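Local atomic coordinates of polyketide biosynthesis cytochrome P450 PksS (Bacillus subtilis, PDB entry 4YZR), a protein that oxidises dihydrobacillaene in the biosynthesis of the antibiotic polyketide bacillaene, as a heme-dependent cytochrome P450 monooxygenase. Residues 63-66 with 67-70; 277-280 with 281-284; 355-358 with 359-363. All coordinates share one frame; numbering follows the deposited sequence.

Contact 1: 63-66 with 67-70; sequences TRDV and KNVM. With HEM (protoporphyrin IX containing Fe), chain C.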
ATOM      1  N   THR A  63      16.842  -4.976 -11.078  1.00 11.99           N
ATOM      2  CA  THR A  63      17.225  -5.107  -9.714  1.00 13.46           C
ATOM      3  C   THR A  63      16.396  -4.181  -8.808  1.00 14.82           C
ATOM      4  O   THR A  63      16.045  -3.061  -9.195  1.00 13.55           O
ATOM      5  CB  THR A  63      18.771  -4.878  -9.445  1.00 15.13           C
ATOM      6  OG1 THR A  63      19.118  -5.117  -8.118  1.00 16.72           O
ATOM      7  CG2 THR A  63      19.155  -3.424  -9.727  1.00 16.20           C
ATOM      8  N   ARG A  64      16.289  -4.546  -7.561  1.00 15.02           N
ATOM      9  CA  ARG A  64      15.672  -3.739  -6.560  1.00 13.89           C
ATOM     10  C   ARG A  64      16.695  -3.107  -5.671  1.00 16.88           C
ATOM     11  O   ARG A  64      16.371  -2.359  -4.852  1.00 17.59           O
ATOM     12  CB  ARG A  64      14.756  -4.609  -5.691  1.00 14.27           C
ATOM     13  CG  ARG A  64      13.644  -5.289  -6.438  1.00 13.80           C
ATOM     14  CD  ARG A  64      12.896  -4.353  -7.379  1.00 13.27           C
ATOM     15  NE  ARG A  64      12.220  -3.298  -6.653  1.00 13.68           N
ATOM     16  CZ  ARG A  64      11.047  -3.431  -6.050  1.00 13.25           C
ATOM     17  NH1 ARG A  64      10.341  -4.522  -6.197  1.00 12.83           N
ATOM     18  NH2 ARG A  64      10.572  -2.428  -5.366  1.00 14.94           N
ATOM     19  N   ASP A  65      17.960  -3.465  -5.890  1.00 18.84           N
ATOM     20  CA  ASP A  65      19.031  -2.965  -5.089  1.00 23.73           C
ATOM     21  C   ASP A  65      19.922  -2.031  -5.958  1.00 23.54           C
ATOM     22  O   ASP A  65      20.603  -2.474  -6.864  1.00 24.68           O
ATOM     23  CB  ASP A  65      19.862  -4.112  -4.623  1.00 27.98           C
ATOM     24  CG  ASP A  65      21.034  -3.654  -3.738  1.00 35.37           C
ATOM     25  OD1 ASP A  65      21.211  -2.449  -3.381  1.00 33.49           O
ATOM     26  OD2 ASP A  65      21.824  -4.575  -3.436  1.00 42.14           O
ATOM     27  N   VAL A  66      19.735  -0.781  -5.695  1.00 25.10           N
ATOM     28  CA  VAL A  66      20.342   0.263  -6.508  1.00 27.39           C
ATOM     29  C   VAL A  66      21.867   0.201  -6.543  1.00 30.48           C
ATOM     30  O   VAL A  66      22.439   0.650  -7.518  1.00 26.98           O
ATOM     31  CB  VAL A  66      19.822   1.600  -6.075  1.00 26.75           C
ATOM     32  CG1 VAL A  66      20.346   2.012  -4.694  1.00 31.33           C
ATOM     33  CG2 VAL A  66      20.083   2.685  -7.117  1.00 29.05           C
ATOM     34  N   LYS A  67      22.498  -0.501  -5.635  1.00 30.97           N
ATOM     35  CA  LYS A  67      23.966  -0.749  -5.795  1.00 26.86           C
ATOM     36  C   LYS A  67      24.490  -1.456  -6.981  1.00 33.98           C
ATOM     37  O   LYS A  67      25.650  -1.229  -7.354  1.00 30.53           O
ATOM     38  CB  LYS A  67      24.482  -1.495  -4.582  1.00 32.11           C
ATOM     39  CG  LYS A  67      24.220  -0.790  -3.267  1.00 35.78           C
ATOM     40  CD  LYS A  67      24.720   0.644  -3.202  1.00 45.64           C
ATOM     41  CE  LYS A  67      23.892   1.489  -2.238  1.00 48.00           C
ATOM     42  NZ  LYS A  67      23.947   0.947  -0.850  1.00 52.16           N
ATOM     43  N   ASN A  68      23.728  -2.353  -7.553  1.00 24.83           N
ATOM     44  CA  ASN A  68      24.106  -2.978  -8.724  1.00 32.21           C
ATOM     45  C   ASN A  68      24.364  -1.962  -9.725  1.00 29.61           C
ATOM     46  O   ASN A  68      24.891  -2.312 -10.757  1.00 33.17           O
ATOM     47  CB  ASN A  68      22.975  -3.845  -9.270  1.00 27.94           C
ATOM     48  CG  ASN A  68      22.959  -5.164  -8.650  1.00 28.68           C
ATOM     49  OD1 ASN A  68      23.918  -5.937  -8.892  1.00 34.18           O
ATOM     50  ND2 ASN A  68      22.017  -5.438  -7.774  1.00 26.06           N
ATOM     51  N   VAL A  69      23.845  -0.723  -9.546  1.00 26.29           N
ATOM     52  CA  VAL A  69      23.936   0.191 -10.683  1.00 24.27           C
ATOM     53  C   VAL A  69      24.737   1.446 -10.350  1.00 26.45           C
ATOM     54  O   VAL A  69      24.892   2.303 -11.211  1.00 30.44           O
ATOM     55  CB  VAL A  69      22.588   0.564 -11.307  1.00 22.52           C
ATOM     56  CG1 VAL A  69      21.929  -0.658 -11.866  1.00 22.99           C
ATOM     57  CG2 VAL A  69      21.655   1.287 -10.361  1.00 20.91           C
ATOM     58  N   MET A  70      25.202   1.602  -9.196  1.00 27.59           N
ATOM     59  CA  MET A  70      26.019   2.729  -8.753  1.00 30.33           C
ATOM     60  C   MET A  70      27.500   2.352  -8.803  1.00 41.04           C
ATOM     61  O   MET A  70      27.902   1.414  -8.170  1.00 42.07           O
ATOM     62  CB  MET A  70      25.658   3.127  -7.335  1.00 35.24           C
ATOM     63  CG  MET A  70      24.290   3.723  -7.183  1.00 36.20           C
ATOM     64  SD  MET A  70      23.788   4.131  -5.512  1.00 52.36           S
ATOM     65  CE  MET A  70      24.824   5.546  -5.219  1.00 55.55           C
TER
HETATM   66  CHA HEM C 502       4.980  -5.251  -0.987  0.93  8.82           C
HETATM   67  CHB HEM C 502       0.748  -3.219  -2.130  0.93  7.20           C
HETATM   68  CHC HEM C 502      -0.650  -3.557   2.516  0.93  7.08           C
HETATM   69  CHD HEM C 502       3.626  -5.428   3.626  0.93  9.16           C
HETATM   70  C1A HEM C 502       3.970  -4.652  -1.702  0.93  7.99           C
HETATM   71  C2A HEM C 502       3.915  -4.394  -3.148  0.93  7.57           C
HETATM   72  C3A HEM C 502       2.788  -3.788  -3.425  0.93  7.39           C
HETATM   73  C4A HEM C 502       2.013  -3.718  -2.183  0.93  7.26           C
HETATM   74  CMA HEM C 502       2.357  -3.231  -4.723  0.93  8.20           C
HETATM   75  CAA HEM C 502       5.080  -4.650  -4.113  0.93  9.04           C
HETATM   76  CBA HEM C 502       5.968  -3.499  -4.245  0.93 10.10           C
HETATM   77  CGA HEM C 502       7.186  -3.608  -5.259  0.93 10.28           C
HETATM   78  O1A HEM C 502       7.792  -2.492  -5.419  0.93 11.37           O
HETATM   79  O2A HEM C 502       7.309  -4.669  -5.747  0.93 11.17           O
HETATM   80  C1B HEM C 502      -0.000  -3.123  -0.958  0.93  6.53           C
HETATM   81  C2B HEM C 502      -1.345  -2.659  -0.853  0.93  6.25           C
HETATM   82  C3B HEM C 502      -1.775  -2.732   0.430  0.93  6.89           C
HETATM   83  C4B HEM C 502      -0.635  -3.279   1.168  0.93  6.77           C
HETATM   84  CMB HEM C 502      -2.086  -2.193  -2.019  0.93  7.64           C
HETATM   85  CAB HEM C 502      -3.031  -2.378   1.066  0.93  7.88           C
HETATM   86  CBB HEM C 502      -4.122  -2.274   0.391  0.93 13.04           C
HETATM   87  C1C HEM C 502       0.345  -4.128   3.264  0.93  7.48           C
HETATM   88  C2C HEM C 502       0.360  -4.408   4.646  0.93  7.93           C
HETATM   89  C3C HEM C 502       1.600  -4.954   4.982  0.93  8.92           C
HETATM   90  C4C HEM C 502       2.355  -4.956   3.770  0.93  7.84           C
HETATM   91  CMC HEM C 502      -0.880  -4.264   5.489  0.93  8.96           C
HETATM   92  CAC HEM C 502       2.080  -5.410   6.276  0.93 10.30           C
HETATM   93  CBC HEM C 502       1.661  -4.949   7.398  0.93 16.19           C
HETATM   94  C1D HEM C 502       4.398  -5.540   2.495  0.93  8.11           C
HETATM   95  C2D HEM C 502       5.766  -6.000   2.471  0.93  9.68           C
HETATM   96  C3D HEM C 502       6.130  -5.968   1.156  0.93  8.96           C
HETATM   97  C4D HEM C 502       4.977  -5.492   0.367  0.93  8.13           C
HETATM   98  CMD HEM C 502       6.577  -6.507   3.643  0.93  9.90           C
HETATM   99  CAD HEM C 502       7.447  -6.387   0.555  0.93  9.65           C
HETATM  100  CBD HEM C 502       7.467  -7.831   0.159  0.93  9.97           C
HETATM  101  CGD HEM C 502       8.833  -8.370  -0.367  0.93 10.07           C
HETATM  102  O1D HEM C 502       9.648  -7.513  -0.727  0.93 11.16           O
HETATM  103  O2D HEM C 502       8.939  -9.610  -0.424  0.93 12.42           O
HETATM  104  NA  HEM C 502       2.757  -4.306  -1.201  0.93  7.60           N
HETATM  105  NB  HEM C 502       0.377  -3.539   0.298  0.93  7.37           N
HETATM  106  NC  HEM C 502       1.558  -4.490   2.747  0.93  8.26           N
HETATM  107  ND  HEM C 502       3.936  -5.212   1.242  0.93  8.19           N
HETATM  108 FE   HEM C 502       2.148  -4.456   0.764  0.93  7.61          FE
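Val-66 and Val-69 touch through their CG2 methyls at 3.9 Å, in the tight part of a turn where the chain leaves strand 62-63 and coils into a short 3-10 segment. Buried Thr-63 and Val-69 pack with Val-66 on Trp-295 of strand 295-296. OG1 of Thr-63 lies opposite its own backbone N (chi1 -175°), and from there it accepts a hydrogen bond from the backbone N of Asp-65, N to OG1 3.0 Å, closing an ST turn. The same hydroxyl is bonded to the carboxylate of Asp-95, which also accepts a hydrogen bond from the backbone N of Arg-64.

Exposed Asn-68 reaches in: its ND2 makes a weak bond to Thr-63 OG1 at 2.9 Å, with an N-H...O angle of only 126°, while its backbone N reaches Asp-65 O at 3.2 Å. Lys-67 N is hydrogen-bonded to Asp-65 OD1 from above the carboxylate plane, but its NZ stays 5.0 Å from that oxygen, without contact. Exposed Met-70 touches the Val-66 side chain through SD, 4.1 Å from CG1.

Arg-64 turns away toward the heme, NH2 meeting propionate oxygen O1A at 2.8 Å and NH1 meeting O2A, while NE is bonded to Asn-293 O. With Arg-294, Arg-103, His-99 and His-350 also bonded to the heme, its propionate charge is probably well compensated; the ST turn and Asp-95 bonds are consistent with a set backbone position for Arg-64.

Contact 2: 277-280 with 281-284; sequences AVEE and LLRY
Glu-280 and Arg-283 form an i to i+3 salt bridge on helix 274-285, the ExxR motif of the cytochrome P450 K helix. The ionic pairing is bidentate and side-on: NE of Arg-283 meets OE1 of Glu-280 at 2.9 Å, and NH2 meets OE2 at the same distance. Both oxygens lie near the guanidinium plane, yet the nitrogens approach from above the carboxylate plane, the two planes being 34° apart. Each CG stands anti to its backbone N (chi1 -179° in both), and bends at chi2 of Glu-280 and chi3 of Arg-283 bring the ends together. Arg-337 makes a second salt bridge to OE1, so that Glu-280, Arg-283 and Arg-337 correspond to the E-R-R triad of P450s. Asn-334 N is bonded to OE2, while Arg-283 NH1 reaches the carbonyls of Asn-321 and Pro-330; the buried charges are thus shared with the loops beyond the helix.

Among backbone bonds, four successive i to i+4 links span the segments, from Leu-281 N to Ala-277 O (2.8 Å) through Tyr-284 N to Glu-280 O (2.9 Å).

Apolar contact occupies another face, where Leu-281 and Leu-282 pack on helix 228-259. Leu-282 CD1 lies alongside Val-278 CG1 at 4.0 Å.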
ATOM      1  N   ALA A 277     -15.666  -8.241  -4.093  1.00 11.08           N
ATOM      2  CA  ALA A 277     -15.751  -6.802  -4.061  1.00 10.69           C
ATOM      3  C   ALA A 277     -14.411  -6.151  -3.674  1.00 10.60           C
ATOM      4  O   ALA A 277     -13.986  -5.184  -4.250  1.00 11.25           O
ATOM      5  CB  ALA A 277     -16.842  -6.330  -3.117  1.00 12.15           C
ATOM      6  N   VAL A 278     -13.828  -6.744  -2.644  1.00 10.12           N
ATOM      7  CA  VAL A 278     -12.469  -6.198  -2.186  1.00  9.58           C
ATOM      8  C   VAL A 278     -11.488  -6.326  -3.317  1.00 10.28           C
ATOM      9  O   VAL A 278     -10.686  -5.395  -3.522  1.00  9.94           O
ATOM     10  CB  VAL A 278     -12.058  -6.866  -0.903  1.00 10.56           C
ATOM     11  CG1 VAL A 278     -10.590  -6.540  -0.607  1.00 12.24           C
ATOM     12  CG2 VAL A 278     -12.985  -6.419   0.236  1.00 13.03           C
ATOM     13  N   GLU A 279     -11.472  -7.410  -4.058  1.00  9.68           N
ATOM     14  CA  GLU A 279     -10.539  -7.529  -5.143  1.00  9.79           C
ATOM     15  C   GLU A 279     -10.803  -6.544  -6.249  1.00  9.53           C
ATOM     16  O   GLU A 279      -9.886  -5.946  -6.850  1.00  9.78           O
ATOM     17  CB  GLU A 279     -10.550  -8.946  -5.731  1.00 10.71           C
ATOM     18  CG  GLU A 279     -10.142  -9.998  -4.759  1.00 11.20           C
ATOM     19  CD  GLU A 279      -8.867  -9.752  -4.126  1.00 12.21           C
ATOM     20  OE1 GLU A 279      -7.814  -9.655  -4.856  1.00 13.48           O
ATOM     21  OE2 GLU A 279      -8.777  -9.669  -2.910  1.00 13.55           O
ATOM     22  N   GLU A 280     -12.081  -6.272  -6.524  1.00  9.44           N
ATOM     23  CA  GLU A 280     -12.416  -5.250  -7.500  1.00 10.35           C
ATOM     24  C   GLU A 280     -12.058  -3.871  -7.047  1.00 10.07           C
ATOM     25  O   GLU A 280     -11.579  -3.064  -7.850  1.00 11.66           O
ATOM     26  CB  GLU A 280     -13.868  -5.365  -7.925  1.00 12.26           C
ATOM     27  CG  GLU A 280     -14.292  -4.353  -8.943  1.00 12.62           C
ATOM     28  CD  GLU A 280     -13.741  -4.546 -10.314  1.00 14.02           C
ATOM     29  OE1 GLU A 280     -12.806  -5.335 -10.532  1.00 13.83           O
ATOM     30  OE2 GLU A 280     -14.303  -3.936 -11.338  1.00 13.87           O
ATOM     31  N   LEU A 281     -12.254  -3.602  -5.762  1.00 10.03           N
ATOM     32  CA  LEU A 281     -11.817  -2.293  -5.248  1.00  9.93           C
ATOM     33  C   LEU A 281     -10.310  -2.175  -5.314  1.00  9.04           C
ATOM     34  O   LEU A 281      -9.808  -1.086  -5.637  1.00  8.93           O
ATOM     35  CB  LEU A 281     -12.393  -2.055  -3.861  1.00  9.91           C
ATOM     36  CG  LEU A 281     -13.934  -1.928  -3.845  1.00 11.15           C
ATOM     37  CD1 LEU A 281     -14.441  -1.945  -2.437  1.00 12.75           C
ATOM     38  CD2 LEU A 281     -14.462  -0.734  -4.509  1.00 11.47           C
ATOM     39  N   LEU A 282      -9.556  -3.210  -5.034  1.00  9.20           N
ATOM     40  CA  LEU A 282      -8.099  -3.166  -5.227  1.00  8.36           C
ATOM     41  C   LEU A 282      -7.761  -2.882  -6.644  1.00  9.29           C
ATOM     42  O   LEU A 282      -6.881  -2.038  -6.923  1.00  9.00           O
ATOM     43  CB  LEU A 282      -7.498  -4.474  -4.799  1.00  8.41           C
ATOM     44  CG  LEU A 282      -7.333  -4.693  -3.308  1.00  9.86           C
ATOM     45  CD1 LEU A 282      -7.285  -6.140  -2.888  1.00 11.13           C
ATOM     46  CD2 LEU A 282      -6.109  -3.908  -2.788  1.00  9.88           C
ATOM     47  N   ARG A 283      -8.392  -3.540  -7.605  1.00  8.64           N
ATOM     48  CA  ARG A 283      -8.095  -3.332  -8.983  1.00  8.81           C
ATOM     49  C   ARG A 283      -8.395  -1.920  -9.421  1.00  9.47           C
ATOM     50  O   ARG A 283      -7.573  -1.278 -10.089  1.00 10.11           O
ATOM     51  CB  ARG A 283      -8.890  -4.302  -9.877  1.00  9.94           C
ATOM     52  CG  ARG A 283      -8.614  -4.164 -11.337  1.00  9.74           C
ATOM     53  CD  ARG A 283      -9.638  -4.844 -12.271  1.00 10.04           C
ATOM     54  NE  ARG A 283     -10.886  -4.164 -12.293  1.00 10.81           N
ATOM     55  CZ  ARG A 283     -11.189  -3.182 -13.143  1.00 12.58           C
ATOM     56  NH1 ARG A 283     -10.364  -2.755 -14.039  1.00 14.27           N
ATOM     57  NH2 ARG A 283     -12.385  -2.562 -13.061  1.00 13.57           N
ATOM     58  N   TYR A 284      -9.567  -1.421  -9.097  1.00  9.04           N
ATOM     59  CA  TYR A 284     -10.081  -0.137  -9.577  1.00  9.86           C
ATOM     60  C   TYR A 284      -9.420   1.040  -8.860  1.00 10.42           C
ATOM     61  O   TYR A 284      -9.145   2.072  -9.550  1.00 11.48           O
ATOM     62  CB  TYR A 284     -11.588  -0.144  -9.338  1.00 11.66           C
ATOM     63  CG  TYR A 284     -12.324   1.016  -9.957  1.00 12.81           C
ATOM     64  CD1 TYR A 284     -12.770   0.966 -11.234  1.00 15.47           C
ATOM     65  CD2 TYR A 284     -12.520   2.132  -9.234  1.00 14.38           C
ATOM     66  CE1 TYR A 284     -13.480   2.099 -11.757  1.00 17.77           C
ATOM     67  CE2 TYR A 284     -13.193   3.247  -9.741  1.00 17.35           C
ATOM     68  CZ  TYR A 284     -13.633   3.182 -10.969  1.00 16.71           C
ATOM     69  OH  TYR A 284     -14.296   4.326 -11.472  1.00 19.73           O
TER

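Contact 3: 355-358 with 359-363; sequences APLA and RLEGH
Leu-357 and Glu-361, one turn apart, bring their side chains together at an oblique angle. The carboxylate of Glu-361 meets the leucine branch point: OE2 is 3.5 Å from Leu-357 CG, with CD1 and CD2 slightly farther off. Leu-357 places CG anti to its backbone N (chi1 178°), and although its first bond points away from 359-363, the end of the side chain comes nearer to that segment. Glu-361 starts differently, with CG opposite the carbonyl carbon (chi1 -66°), and is extended beyond CG. The touch is one of van der Waals packing between a carboxylate oxygen and an aliphatic group.

Arg-359 leaves the helix in another direction. Its chain is extended from CG to NE, and its aliphatic part lies against the carbonyl of Ala-355, at the first turn of the helix, with CG 3.3 Å from Ala-355 O. Farther out, NH1 comes within 3.8 Å of Ala-355 CB, the methyl lying oblique to the guanidinium. NE of Arg-359 makes a salt bridge to Glu-279 OE2.

Regular i to i+4 bonds tie the turn beneath these side chains. Arg-359 N to Ala-355 O and Glu-361 N to Leu-357 O, both 2.9 Å, run nearly along the C=O axis; Leu-360 N meets Pro-356 O at an N-H...O angle of only 144°.

This is the start of helix 355-372, the L helix of the P450 fold, which follows the probable axial ligand Cys-352. Ala-358 touches the heme, and Phe-345 packs on Ala-355, Ala-358 and Arg-359. Leu-357 and Leu-360 face helices 112-116 and 119-133, while Glu-361 rests against helix 148-158.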
ATOM      1  N   ALA A 355      -0.804  -8.839   2.102  1.00  8.24           N
ATOM      2  CA  ALA A 355      -2.077  -8.964   1.335  1.00  9.32           C
ATOM      3  C   ALA A 355      -3.174  -9.594   2.140  1.00  9.07           C
ATOM      4  O   ALA A 355      -4.293  -9.085   2.118  1.00  9.26           O
ATOM      5  CB  ALA A 355      -1.856  -9.678  -0.004  1.00  9.93           C
ATOM      6  N   PRO A 356      -2.921 -10.655   2.957  1.00  9.46           N
ATOM      7  CA  PRO A 356      -4.083 -11.208   3.640  1.00  9.76           C
ATOM      8  C   PRO A 356      -4.631 -10.244   4.683  1.00  9.49           C
ATOM      9  O   PRO A 356      -5.837 -10.220   4.965  1.00 10.06           O
ATOM     10  CB  PRO A 356      -3.498 -12.480   4.335  1.00 12.08           C
ATOM     11  CG  PRO A 356      -2.153 -12.631   3.761  1.00 15.80           C
ATOM     12  CD  PRO A 356      -1.714 -11.500   2.992  1.00 11.16           C
ATOM     13  N   LEU A 357      -3.774  -9.430   5.283  1.00  8.52           N
ATOM     14  CA  LEU A 357      -4.217  -8.480   6.294  1.00  9.90           C
ATOM     15  C   LEU A 357      -4.941  -7.323   5.652  1.00  8.35           C
ATOM     16  O   LEU A 357      -5.987  -6.924   6.126  1.00  8.55           O
ATOM     17  CB  LEU A 357      -3.011  -7.963   7.111  1.00 10.50           C
ATOM     18  CG  LEU A 357      -3.374  -6.938   8.167  1.00 11.13           C
ATOM     19  CD1 LEU A 357      -4.378  -7.491   9.168  1.00 12.39           C
ATOM     20  CD2 LEU A 357      -2.059  -6.623   8.920  1.00 13.67           C
ATOM     21  N   ALA A 358      -4.434  -6.799   4.541  1.00  8.47           N
ATOM     22  CA  ALA A 358      -5.163  -5.756   3.820  1.00  9.89           C
ATOM     23  C   ALA A 358      -6.514  -6.241   3.396  1.00  9.48           C
ATOM     24  O   ALA A 358      -7.543  -5.555   3.535  1.00  9.70           O
ATOM     25  CB  ALA A 358      -4.351  -5.352   2.646  1.00 11.08           C
ATOM     26  N   ARG A 359      -6.590  -7.467   2.882  1.00  8.93           N
ATOM     27  CA  ARG A 359      -7.844  -8.025   2.459  1.00  9.76           C
ATOM     28  C   ARG A 359      -8.787  -8.223   3.622  1.00  9.02           C
ATOM     29  O   ARG A 359      -9.997  -7.960   3.490  1.00 10.78           O
ATOM     30  CB  ARG A 359      -7.619  -9.363   1.755  1.00  9.85           C
ATOM     31  CG  ARG A 359      -7.046  -9.220   0.354  1.00 10.51           C
ATOM     32  CD  ARG A 359      -6.647 -10.561  -0.232  1.00 12.58           C
ATOM     33  NE  ARG A 359      -6.413 -10.442  -1.674  1.00 11.69           N
ATOM     34  CZ  ARG A 359      -5.438 -10.990  -2.400  1.00 12.15           C
ATOM     35  NH1 ARG A 359      -4.466 -11.648  -1.867  1.00 13.67           N
ATOM     36  NH2 ARG A 359      -5.440 -10.760  -3.732  1.00 12.19           N
ATOM     37  N   LEU A 360      -8.298  -8.612   4.808  1.00  8.70           N
ATOM     38  CA  LEU A 360      -9.164  -8.816   5.955  1.00  9.00           C
ATOM     39  C   LEU A 360      -9.663  -7.510   6.456  1.00  8.69           C
ATOM     40  O   LEU A 360     -10.862  -7.357   6.836  1.00  9.45           O
ATOM     41  CB  LEU A 360      -8.409  -9.554   6.997  1.00  9.77           C
ATOM     42  CG  LEU A 360      -9.164  -9.879   8.310  1.00 11.17           C
ATOM     43  CD1 LEU A 360     -10.405 -10.716   8.052  1.00 12.26           C
ATOM     44  CD2 LEU A 360      -8.268 -10.605   9.254  1.00 13.97           C
ATOM     45  N   GLU A 361      -8.817  -6.475   6.547  1.00  8.78           N
ATOM     46  CA  GLU A 361      -9.278  -5.181   6.954  1.00  9.47           C
ATOM     47  C   GLU A 361     -10.314  -4.664   6.036  1.00  9.41           C
ATOM     48  O   GLU A 361     -11.342  -4.071   6.457  1.00 10.15           O
ATOM     49  CB  GLU A 361      -8.124  -4.156   7.086  1.00  9.75           C
ATOM     50  CG  GLU A 361      -7.161  -4.482   8.196  1.00  9.94           C
ATOM     51  CD  GLU A 361      -6.076  -3.436   8.405  1.00 12.45           C
ATOM     52  OE1 GLU A 361      -6.382  -2.219   8.366  1.00 13.73           O
ATOM     53  OE2 GLU A 361      -4.899  -3.796   8.705  1.00 12.85           O
ATOM     54  N   GLY A 362     -10.142  -4.774   4.747  1.00  9.72           N
ATOM     55  CA  GLY A 362     -11.117  -4.331   3.741  1.00 10.27           C
ATOM     56  C   GLY A 362     -12.412  -5.092   3.915  1.00 10.11           C
ATOM     57  O   GLY A 362     -13.501  -4.464   3.935  1.00 10.50           O
ATOM     58  N   HIS A 363     -12.377  -6.392   4.008  1.00  9.33           N
ATOM     59  CA  HIS A 363     -13.599  -7.226   4.206  1.00 10.68           C
ATOM     60  C   HIS A 363     -14.368  -6.676   5.379  1.00 11.86           C
ATOM     61  O   HIS A 363     -15.578  -6.430   5.238  1.00 12.37           O
ATOM     62  CB  HIS A 363     -13.104  -8.672   4.406  1.00 12.27           C
ATOM     63  CG  HIS A 363     -14.158  -9.651   4.775  1.00 16.93           C
ATOM     64  ND1 HIS A 363     -14.949  -9.604   5.905  1.00 21.15           N
ATOM     65  CD2 HIS A 363     -14.419 -10.819   4.188  1.00 19.09           C
ATOM     66  CE1 HIS A 363     -15.643 -10.741   6.008  1.00 19.38           C
ATOM     67  NE2 HIS A 363     -15.382 -11.462   4.945  1.00 21.87           N
TER

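How the contacts relate
Contacts 2 and 3 are buried and belong to one core region, their centres about 11 Å apart; contact 1 is partly exposed, with its centre 33 and 32 Å from theirs and on the opposite side of the chain's centre. Helices 274-285 and 355-372 are joined directly by the salt bridge from Glu-279 OE2 to Arg-359 NE, 2.8 Å, and by Val-278 CG2 packing on the backbone of 362-363. The chemistry differs accordingly: contact 1 pairs a hydrogen-bonded turn with an arginine bound to a heme propionate, contact 2 holds an internal ion pair, and side-chain contacts within contact 3 are van der Waals only, its arginine being paired with contact 2. All three reach or approach the heme.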